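PDB 1G63: epidermin decarboxylase from Staphylococcus epidermidis, which catalyses the FMN-dependent oxidative decarboxylation of the C-terminal cysteine of the precursor peptide of the lantibiotic epidermin, forming a carbon-carbon double bond. Local coordinates for residues B[55-58]-B[64-67]. Numbering follows the deposited sequence.
With FMN (flavin mononucleotide), chain M.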
loop_
_atom_site.group_PDB
_atom_site.type_symbol
_atom_site.label_atom_id
_atom_site.label_comp_id
_atom_site.label_asym_id
_atom_site.label_seq_id
_atom_site.Cartn_x
_atom_site.Cartn_y
_atom_site.Cartn_z
ATOM N N ASN B 55 -14.075 7.734 28.144
ATOM C CA ASN B 55 -13.914 6.658 27.178
ATOM C C ASN B 55 -14.389 7.054 25.788
ATOM O O ASN B 55 -15.386 7.761 25.634
ATOM C CB ASN B 55 -14.689 5.409 27.598
ATOM C CG ASN B 55 -14.318 4.921 28.967
ATOM O OD1 ASN B 55 -14.855 5.391 29.967
ATOM N ND2 ASN B 55 -13.390 3.975 29.028
ATOM N N LEU B 56 -13.663 6.583 24.780
ATOM C CA LEU B 56 -14.005 6.836 23.389
ATOM C C LEU B 56 -14.305 5.491 22.732
ATOM O O LEU B 56 -13.457 4.601 22.729
ATOM C CB LEU B 56 -12.839 7.503 22.655
ATOM C CG LEU B 56 -12.916 7.506 21.118
ATOM C CD1 LEU B 56 -14.110 8.308 20.634
ATOM C CD2 LEU B 56 -11.634 8.083 20.561
ATOM N N TYR B 57 -15.508 5.341 22.191
ATOM C CA TYR B 57 -15.871 4.102 21.520
ATOM C C TYR B 57 -15.559 4.251 20.035
ATOM O O TYR B 57 -16.175 5.055 19.338
ATOM C CB TYR B 57 -17.352 3.795 21.734
ATOM C CG TYR B 57 -17.714 3.604 23.188
ATOM C CD1 TYR B 57 -18.481 4.551 23.864
ATOM C CD2 TYR B 57 -17.274 2.487 23.893
ATOM C CE1 TYR B 57 -18.799 4.392 25.203
ATOM C CE2 TYR B 57 -17.583 2.317 25.233
ATOM C CZ TYR B 57 -18.349 3.270 25.886
ATOM O OH TYR B 57 -18.673 3.096 27.213
ATOM N N ASP B 58 -14.585 3.479 19.562
ATOM C CA ASP B 58 -14.146 3.528 18.169
ATOM C C ASP B 58 -14.426 2.200 17.466
ATOM O O ASP B 58 -13.764 1.199 17.734
ATOM C CB ASP B 58 -12.646 3.844 18.136
ATOM C CG ASP B 58 -12.108 4.044 16.731
ATOM O OD1 ASP B 58 -10.910 4.375 16.615
ATOM O OD2 ASP B 58 -12.861 3.875 15.747
ATOM N N LEU B 64 -16.060 -5.167 16.736
ATOM C CA LEU B 64 -16.997 -6.012 17.475
ATOM C C LEU B 64 -17.417 -5.457 18.836
ATOM O O LEU B 64 -17.660 -6.213 19.777
ATOM C CB LEU B 64 -16.418 -7.421 17.656
ATOM C CG LEU B 64 -16.180 -8.295 16.415
ATOM C CD1 LEU B 64 -17.416 -8.289 15.538
ATOM C CD2 LEU B 64 -14.987 -7.774 15.624
ATOM N N LEU B 65 -17.511 -4.137 18.933
ATOM C CA LEU B 65 -17.913 -3.474 20.170
ATOM C C LEU B 65 -19.355 -3.879 20.517
ATOM O O LEU B 65 -20.220 -3.922 19.639
ATOM C CB LEU B 65 -17.804 -1.959 19.973
ATOM C CG LEU B 65 -17.005 -1.107 20.963
ATOM C CD1 LEU B 65 -15.928 -1.920 21.653
ATOM C CD2 LEU B 65 -16.405 0.067 20.205
ATOM N N ASN B 66 -19.606 -4.188 21.789
ATOM C CA ASN B 66 -20.938 -4.594 22.247
ATOM C C ASN B 66 -21.859 -3.397 22.508
ATOM O O ASN B 66 -21.805 -2.784 23.577
ATOM C CB ASN B 66 -20.811 -5.410 23.529
ATOM C CG ASN B 66 -22.102 -6.100 23.906
ATOM O OD1 ASN B 66 -23.182 -5.523 23.797
ATOM N ND2 ASN B 66 -21.996 -7.341 24.363
ATOM N N HIS B 67 -22.714 -3.082 21.540
ATOM C CA HIS B 67 -23.630 -1.949 21.655
ATOM C C HIS B 67 -24.634 -2.084 22.803
ATOM O O HIS B 67 -25.080 -1.078 23.363
ATOM C CB HIS B 67 -24.373 -1.745 20.331
ATOM C CG HIS B 67 -25.124 -2.954 19.876
ATOM N ND1 HIS B 67 -26.468 -3.131 20.120
ATOM C CD2 HIS B 67 -24.704 -4.074 19.240
ATOM C CE1 HIS B 67 -26.844 -4.310 19.655
ATOM N NE2 HIS B 67 -25.792 -4.902 19.116
HETATM N N1 FMN M . -27.691 -6.659 15.177
HETATM C C2 FMN M . -28.827 -7.429 15.111
HETATM O O2 FMN M . -29.848 -7.085 14.590
HETATM N N3 FMN M . -28.805 -8.721 15.703
HETATM C C4 FMN M . -27.752 -9.276 16.343
HETATM O O4 FMN M . -27.859 -10.398 16.849
HETATM C C4A FMN M . -26.543 -8.445 16.445
HETATM N N5 FMN M . -25.439 -8.912 17.014
HETATM C C5A FMN M . -24.292 -8.185 16.941
HETATM C C6 FMN M . -23.048 -8.736 17.474
HETATM C C7 FMN M . -21.885 -8.011 17.560
HETATM C C7M FMN M . -20.591 -8.636 18.113
HETATM C C8 FMN M . -21.807 -6.705 16.876
HETATM C C8M FMN M . -20.518 -5.929 16.815
HETATM C C9 FMN M . -22.993 -6.154 16.391
HETATM C C9A FMN M . -24.228 -6.836 16.396
HETATM N N10 FMN M . -25.456 -6.326 15.887
HETATM C C10 FMN M . -26.596 -7.113 15.796
HETATM C "C1'" FMN M . -25.491 -4.978 15.280
HETATM C "C2'" FMN M . -25.311 -5.096 13.748
HETATM O "O2'" FMN M . -24.101 -5.750 13.341
HETATM C "C3'" FMN M . -25.339 -3.710 13.110
HETATM O "O3'" FMN M . -26.629 -3.091 13.365
HETATM C "C4'" FMN M . -25.069 -3.660 11.613
HETATM O "O4'" FMN M . -24.934 -2.292 11.166
HETATM C "C5'" FMN M . -26.106 -4.371 10.759
HETATM O "O5'" FMN M . -25.705 -4.377 9.378
HETATM P P FMN M . -26.349 -5.305 8.280
HETATM O O1P FMN M . -27.799 -5.023 8.286
HETATM O O2P FMN M . -26.019 -6.732 8.586
HETATM O O3P FMN M . -25.657 -4.862 6.937
#
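Asp58 OD2 takes a hydrogen bond from Ile60 N, forming an Asx turn, with a weak one from Lys61 N and a long, weak ion pair to Lys41. The turn begins just after 56-57, a short, weakly bonded strand that is outermost, within this chain, in the parallel sheet of this Rossmann-like fold. From here the chain runs through a loop to helix 67-72. The CB of Asp58 points away from residues 64-67, and it is its backbone that meets Leu65. Leu65 CD2 lies 3.8 Å from Asp58 O. The same methyl reaches Tyr57 CB at 4.1 Å. No hydrogen bond links the two segments, and the contact is small and rests on this one leucine branch.

Leu64 and Leu65 also border the flavin, whose hydrogen-bonding partners include several residues of a second subunit. Leu65 O approaches the FMN methyl C8M at 3.5 Å, and Leu64 CD1 touches both C8M and C7M. Asn66 is the N-cap of helix 67-72, its OD1 accepting from Asn69 N, and the active-site residue His67 that follows makes a weak hydrogen bond from ND1 to Thr105 OG1. With chi1 at 57° the imidazole of His67 reaches over the flavin. Its plane is tilted by roughly 50° against the flavin plane. His67 NE2 stands over the flavin face, almost straight above FMN N10 at 3.5 Å.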